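Local coordinates for isochorismatase family protein family (Burkholderia thailandensis, PDB 3TXY) that is of unknown function but probably acts as a hydrolase of the isochorismatase-like cysteine hydrolase family, at residues A48-K53 with G96-D101; V154-D159 with Q175-L180. All coordinates share one frame; numbering follows the deposited sequence.

Interaction 1: residues A48-K53 with G96-D101; sequences AFRARK and GVQPLD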
loop_
_atom_site.group_PDB
_atom_site.type_symbol
_atom_site.label_atom_id
_atom_site.label_comp_id
_atom_site.label_asym_id
_atom_site.label_seq_id
_atom_site.Cartn_x
_atom_site.Cartn_y
_atom_site.Cartn_z
ATOM N N ALA A 48 1.830 5.395 -27.779
ATOM C CA ALA A 48 0.381 5.580 -27.918
ATOM C C ALA A 48 -0.135 6.778 -27.107
ATOM O O ALA A 48 -0.994 7.537 -27.588
ATOM C CB ALA A 48 -0.337 4.303 -27.523
ATOM N N PHE A 49 0.396 6.955 -25.894
ATOM C CA PHE A 49 0.087 8.126 -25.074
ATOM C C PHE A 49 0.583 9.440 -25.686
ATOM O O PHE A 49 -0.200 10.385 -25.840
ATOM C CB PHE A 49 0.620 7.938 -23.646
ATOM C CG PHE A 49 -0.328 7.171 -22.759
ATOM C CD1 PHE A 49 -0.505 5.799 -22.924
ATOM C CD2 PHE A 49 -1.086 7.823 -21.785
ATOM C CE1 PHE A 49 -1.395 5.086 -22.112
ATOM C CE2 PHE A 49 -1.989 7.126 -21.001
ATOM C CZ PHE A 49 -2.135 5.760 -21.145
ATOM N N ARG A 50 1.849 9.480 -26.093
ATOM C CA ARG A 50 2.427 10.709 -26.642
ATOM C C ARG A 50 1.709 11.150 -27.915
ATOM O O ARG A 50 1.439 12.351 -28.099
ATOM C CB ARG A 50 3.929 10.536 -26.882
ATOM C CG ARG A 50 4.746 10.440 -25.589
ATOM C CD ARG A 50 6.221 10.710 -25.860
ATOM N NE ARG A 50 7.106 10.093 -24.867
ATOM C CZ ARG A 50 7.547 8.833 -24.919
ATOM N NH1 ARG A 50 7.173 8.008 -25.894
ATOM N NH2 ARG A 50 8.352 8.386 -23.967
ATOM N N ALA A 51 1.375 10.174 -28.763
ATOM C CA ALA A 51 0.540 10.385 -29.960
ATOM C C ALA A 51 -0.752 11.149 -29.680
ATOM O O ALA A 51 -1.274 11.836 -30.568
ATOM C CB ALA A 51 0.203 9.046 -30.621
ATOM N N ARG A 52 -1.271 11.015 -28.465
ATOM C CA ARG A 52 -2.539 11.637 -28.067
ATOM C C ARG A 52 -2.342 12.847 -27.157
ATOM O O ARG A 52 -3.310 13.368 -26.590
ATOM C CB ARG A 52 -3.444 10.596 -27.402
ATOM C CG ARG A 52 -3.999 9.583 -28.387
ATOM C CD ARG A 52 -4.605 8.377 -27.690
ATOM N NE ARG A 52 -5.104 7.373 -28.634
ATOM C CZ ARG A 52 -4.352 6.508 -29.320
ATOM N NH1 ARG A 52 -3.024 6.500 -29.219
ATOM N NH2 ARG A 52 -4.941 5.644 -30.137
ATOM N N LYS A 53 -1.092 13.299 -27.050
ATOM C CA LYS A 53 -0.705 14.389 -26.157
ATOM C C LYS A 53 -1.117 14.107 -24.711
ATOM O O LYS A 53 -1.519 15.019 -23.974
ATOM C CB LYS A 53 -1.247 15.738 -26.673
ATOM C CG LYS A 53 -0.749 16.067 -28.086
ATOM C CD LYS A 53 -1.252 17.407 -28.607
ATOM C CE LYS A 53 -2.728 17.352 -28.995
ATOM N NZ LYS A 53 -3.235 18.696 -29.419
ATOM N N GLY A 96 13.277 4.718 -23.867
ATOM C CA GLY A 96 13.067 5.892 -24.705
ATOM C C GLY A 96 12.577 7.128 -23.984
ATOM O O GLY A 96 11.739 7.868 -24.517
ATOM N N VAL A 97 13.060 7.347 -22.763
ATOM C CA VAL A 97 12.645 8.515 -21.981
ATOM C C VAL A 97 13.040 9.802 -22.728
ATOM O O VAL A 97 14.216 9.982 -23.076
ATOM C CB VAL A 97 13.237 8.506 -20.550
ATOM C CG1 VAL A 97 12.846 9.786 -19.819
ATOM C CG2 VAL A 97 12.751 7.282 -19.763
ATOM N N GLN A 98 12.050 10.666 -22.981
ATOM C CA GLN A 98 12.248 11.891 -23.762
ATOM C C GLN A 98 12.411 13.099 -22.825
ATOM O O GLN A 98 11.865 13.102 -21.732
ATOM C CB GLN A 98 11.056 12.142 -24.681
ATOM C CG GLN A 98 10.593 10.960 -25.516
ATOM C CD GLN A 98 9.595 11.379 -26.583
ATOM O OE1 GLN A 98 9.214 12.550 -26.650
ATOM N NE2 GLN A 98 9.184 10.444 -27.436
ATOM N N PRO A 99 13.165 14.133 -23.251
ATOM C CA PRO A 99 13.309 15.344 -22.420
ATOM C C PRO A 99 12.009 16.040 -21.941
ATOM O O PRO A 99 12.058 16.725 -20.929
ATOM C CB PRO A 99 14.148 16.276 -23.306
ATOM C CG PRO A 99 14.955 15.350 -24.158
ATOM C CD PRO A 99 14.082 14.148 -24.407
ATOM N N LEU A 100 10.872 15.855 -22.622
ATOM C CA LEU A 100 9.600 16.474 -22.181
ATOM C C LEU A 100 8.685 15.528 -21.407
ATOM O O LEU A 100 7.566 15.900 -21.020
ATOM C CB LEU A 100 8.840 17.088 -23.369
ATOM C CG LEU A 100 9.551 18.300 -23.969
ATOM C CD1 LEU A 100 8.899 18.711 -25.287
ATOM C CD2 LEU A 100 9.589 19.467 -22.987
ATOM N N ASP A 101 9.169 14.313 -21.174
ATOM C CA ASP A 101 8.469 13.357 -20.361
ATOM C C ASP A 101 8.612 13.782 -18.920
ATOM O O ASP A 101 9.560 14.467 -18.556
ATOM C CB ASP A 101 9.053 11.962 -20.574
ATOM C CG ASP A 101 8.696 11.390 -21.933
ATOM O OD1 ASP A 101 7.658 11.802 -22.508
ATOM O OD2 ASP A 101 9.448 10.523 -22.424
#

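Interaction 2: residues V154-D159 with Q175-L180; sequences VVVVSD and QIFPKL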
loop_
_atom_site.group_PDB
_atom_site.type_symbol
_atom_site.label_atom_id
_atom_site.label_comp_id
_atom_site.label_asym_id
_atom_site.label_seq_id
_atom_site.Cartn_x
_atom_site.Cartn_y
_atom_site.Cartn_z
ATOM N N VAL A 154 -7.419 3.596 -11.401
ATOM C CA VAL A 154 -6.153 2.894 -11.639
ATOM C C VAL A 154 -6.362 1.692 -12.566
ATOM O O VAL A 154 -7.266 0.879 -12.359
ATOM C CB VAL A 154 -5.529 2.384 -10.331
ATOM C CG1 VAL A 154 -4.217 1.638 -10.603
ATOM C CG2 VAL A 154 -5.314 3.522 -9.324
ATOM N N VAL A 155 -5.502 1.586 -13.575
ATOM C CA VAL A 155 -5.443 0.436 -14.447
ATOM C C VAL A 155 -4.022 -0.118 -14.363
ATOM O O VAL A 155 -3.039 0.617 -14.582
ATOM C CB VAL A 155 -5.781 0.814 -15.905
ATOM C CG1 VAL A 155 -5.736 -0.419 -16.813
ATOM C CG2 VAL A 155 -7.146 1.495 -15.952
ATOM N N VAL A 156 -3.906 -1.405 -14.061
ATOM C CA VAL A 156 -2.610 -2.084 -14.047
ATOM C C VAL A 156 -2.459 -2.995 -15.278
ATOM O O VAL A 156 -3.357 -3.761 -15.613
ATOM C CB VAL A 156 -2.402 -2.888 -12.763
ATOM C CG1 VAL A 156 -0.996 -3.451 -12.714
ATOM C CG2 VAL A 156 -2.639 -1.987 -11.566
ATOM N N VAL A 157 -1.310 -2.882 -15.941
ATOM C CA VAL A 157 -1.069 -3.562 -17.206
ATOM C C VAL A 157 -0.371 -4.892 -16.947
ATOM O O VAL A 157 0.836 -4.939 -16.671
ATOM C CB VAL A 157 -0.223 -2.700 -18.181
ATOM C CG1 VAL A 157 -0.011 -3.435 -19.499
ATOM C CG2 VAL A 157 -0.894 -1.340 -18.415
ATOM N N SER A 158 -1.136 -5.975 -17.087
ATOM C CA SER A 158 -0.698 -7.292 -16.669
ATOM C C SER A 158 0.574 -7.773 -17.362
ATOM O O SER A 158 1.440 -8.411 -16.730
ATOM C CB SER A 158 -1.825 -8.322 -16.855
ATOM O OG SER A 158 -2.254 -8.374 -18.185
ATOM N N ASP A 159 0.708 -7.452 -18.646
ATOM C CA ASP A 159 1.906 -7.845 -19.388
ATOM C C ASP A 159 2.984 -6.768 -19.403
ATOM O O ASP A 159 3.931 -6.837 -20.197
ATOM C CB ASP A 159 1.554 -8.355 -20.797
ATOM C CG ASP A 159 0.751 -7.375 -21.617
ATOM O OD1 ASP A 159 0.199 -6.398 -21.080
ATOM O OD2 ASP A 159 0.666 -7.608 -22.853
ATOM N N GLN A 175 -6.166 -10.957 -6.523
ATOM C CA GLN A 175 -6.664 -10.778 -5.147
ATOM C C GLN A 175 -6.673 -9.314 -4.668
ATOM O O GLN A 175 -7.445 -8.983 -3.778
ATOM C CB GLN A 175 -5.874 -11.630 -4.142
ATOM C CG GLN A 175 -5.859 -13.123 -4.427
ATOM C CD GLN A 175 -7.222 -13.769 -4.347
ATOM O OE1 GLN A 175 -7.962 -13.588 -3.370
ATOM N NE2 GLN A 175 -7.559 -14.551 -5.367
ATOM N N ILE A 176 -5.819 -8.467 -5.241
ATOM C CA ILE A 176 -5.689 -7.082 -4.798
ATOM C C ILE A 176 -6.132 -6.083 -5.838
ATOM O O ILE A 176 -6.991 -5.290 -5.582
ATOM C CB ILE A 176 -4.239 -6.709 -4.401
ATOM C CG1 ILE A 176 -3.676 -7.692 -3.368
ATOM C CG2 ILE A 176 -4.212 -5.278 -3.859
ATOM C CD1 ILE A 176 -4.441 -7.747 -2.056
ATOM N N PHE A 177 -5.506 -6.092 -7.005
ATOM C CA PHE A 177 -5.737 -5.039 -7.981
ATOM C C PHE A 177 -7.197 -4.909 -8.446
ATOM O O PHE A 177 -7.664 -3.790 -8.639
ATOM C CB PHE A 177 -4.812 -5.196 -9.173
ATOM C CG PHE A 177 -3.352 -4.993 -8.854
ATOM C CD1 PHE A 177 -2.932 -4.325 -7.706
ATOM C CD2 PHE A 177 -2.395 -5.424 -9.756
ATOM C CE1 PHE A 177 -1.580 -4.137 -7.458
ATOM C CE2 PHE A 177 -1.054 -5.242 -9.511
ATOM C CZ PHE A 177 -0.639 -4.593 -8.367
ATOM N N PRO A 178 -7.910 -6.039 -8.637
ATOM C CA PRO A 178 -9.329 -5.915 -9.033
ATOM C C PRO A 178 -10.184 -5.153 -8.020
ATOM O O PRO A 178 -11.241 -4.642 -8.391
ATOM C CB PRO A 178 -9.793 -7.375 -9.158
ATOM C CG PRO A 178 -8.550 -8.144 -9.414
ATOM C CD PRO A 178 -7.499 -7.453 -8.583
ATOM N N LYS A 179 -9.739 -5.070 -6.764
ATOM C CA LYS A 179 -10.467 -4.345 -5.729
ATOM C C LYS A 179 -10.190 -2.836 -5.664
ATOM O O LYS A 179 -10.981 -2.081 -5.037
ATOM C CB LYS A 179 -10.207 -4.967 -4.362
ATOM C CG LYS A 179 -10.580 -6.434 -4.307
ATOM C CD LYS A 179 -10.030 -7.114 -3.083
ATOM C CE LYS A 179 -10.640 -8.503 -2.886
ATOM N NZ LYS A 179 -9.752 -9.441 -2.161
ATOM N N LEU A 180 -9.094 -2.408 -6.295
ATOM C CA LEU A 180 -8.680 -1.015 -6.263
ATOM C C LEU A 180 -8.634 -0.412 -7.673
ATOM O O LEU A 180 -8.379 0.773 -7.832
ATOM C CB LEU A 180 -7.347 -0.860 -5.502
ATOM C CG LEU A 180 -6.117 -1.604 -6.013
ATOM C CD1 LEU A 180 -5.710 -1.186 -7.427
ATOM C CD2 LEU A 180 -4.917 -1.461 -5.057
HETATM O O HOH W 1 -9.267 2.821 -9.371
#

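Interaction 1: residues A48-K53 with G96-D101
Gln98 lays its amide flat against one face of the Arg50 guanidinium, the two planes only 6° apart, while Asp101 grips the edge of the same group. Gln98 CD sits 3.3 Å from Arg50 NE and the amide lies offset toward the guanidinium rim. Arg50 NE and Gln98 NE2 are both donors, so their closeness reflects face packing and not a hydrogen bond. The salt bridge is side-on and two-pronged: Arg50 NE gives a nearly straight bond (170°) to the syn lone pair of Asp101 OD1 at 3.0 Å, and Arg50 NH2 reaches Asp101 OD2 at 2.9 Å. With guanidinium and carboxylate 29° apart, the second prong meets OD2 on the syn side but out of the carboxylate plane. The backbone N of Gln98 comes to Asp101 OD2 from the other face, at 2.7 Å, so two donors hold this oxygen and would probably stabilise its negative charge. That bond and Asp101 N to Gln98 O tie the type I turn from Gln98 to Asp101, which holds the carboxylate facing Arg50. Extended from CG to NE, Arg50 spans from helix 35-51, which ends in a Schellman motif at Lys53, to the loop. Loop 96-101 leads into strand 102-106, at one edge of the sheet within this chain, and Phe58 of adjoining strand 56-61 packs against Arg50, Val97 and Asp101.

Interaction 2: residues V154-D159 with Q175-L180
Leu180 O lies 2.7 Å from a water that also accepts the N-H of Val154 at 2.9 Å, so one solvent molecule bridges segment 175-180 to strand 153-162. Beside this bridge Val154 CB approaches Leu180 O to 4.1 Å. Two residues further along the strand the contact turns wholly apolar. Val156 CG2 stands over one face of the Phe177 ring, 4.1 Å from its centroid and 19° off the normal, a CH-pi contact displaced toward the CD2 side. The other methyl, Val156 CG1, is anti to the backbone N (chi1 -174°) and lies on the same side of the ring, out beyond its rim, with Phe177 CE2 nearest at 3.7 Å. Both branches of the valine thus bear on the same half of the ring, the two side chains crossing at about a right angle. Val154 and Val156 point toward the helix, whereas Val155 between them points away, the alternation of an extended strand. These segments belong to the beta-alpha-beta unit of strand 153-162, helix 166-180 and strand 182-184: Val154 and Val156 pair by backbone hydrogen bonds with the last of these strands, and Phe177 also touches its Val183. The helix is kinked here: Pro178 N has no hydrogen to give, and Lys179 N bonds to Ile176 O, three residues back, at 3.0 Å. Lys179 NZ folds back to Gln175 O at 2.9 Å, in the plane of that carbonyl. Segment 175-180 also meets the second subunit, whose Trp164 makes a cation-pi contact with Lys179 and whose Trp109 packs on Leu180.

In the fold
Interaction 1 joins the end of helix 35-51 to a loop; interaction 2 packs helix 166-180 on strand 153-162 of the sheet. Their centres are about 23 Å apart, their nearest atoms about 7 Å, and they do not touch. Interaction 1 lies at the surface, beside edge strand 102-106, and relies on charge, a stacked amide and a turn that presents a carboxylate. Interaction 2 is buried beside strand 182-184, the other edge within this chain, and relies on valine methyls against an aromatic ring, with one water as its polar link. Side chains of 48-53 and 96-101 both touch strand 56-61, whereas 154-159 and 175-180 belong to a single crossover unit. Only interaction 2 also borders the second subunit.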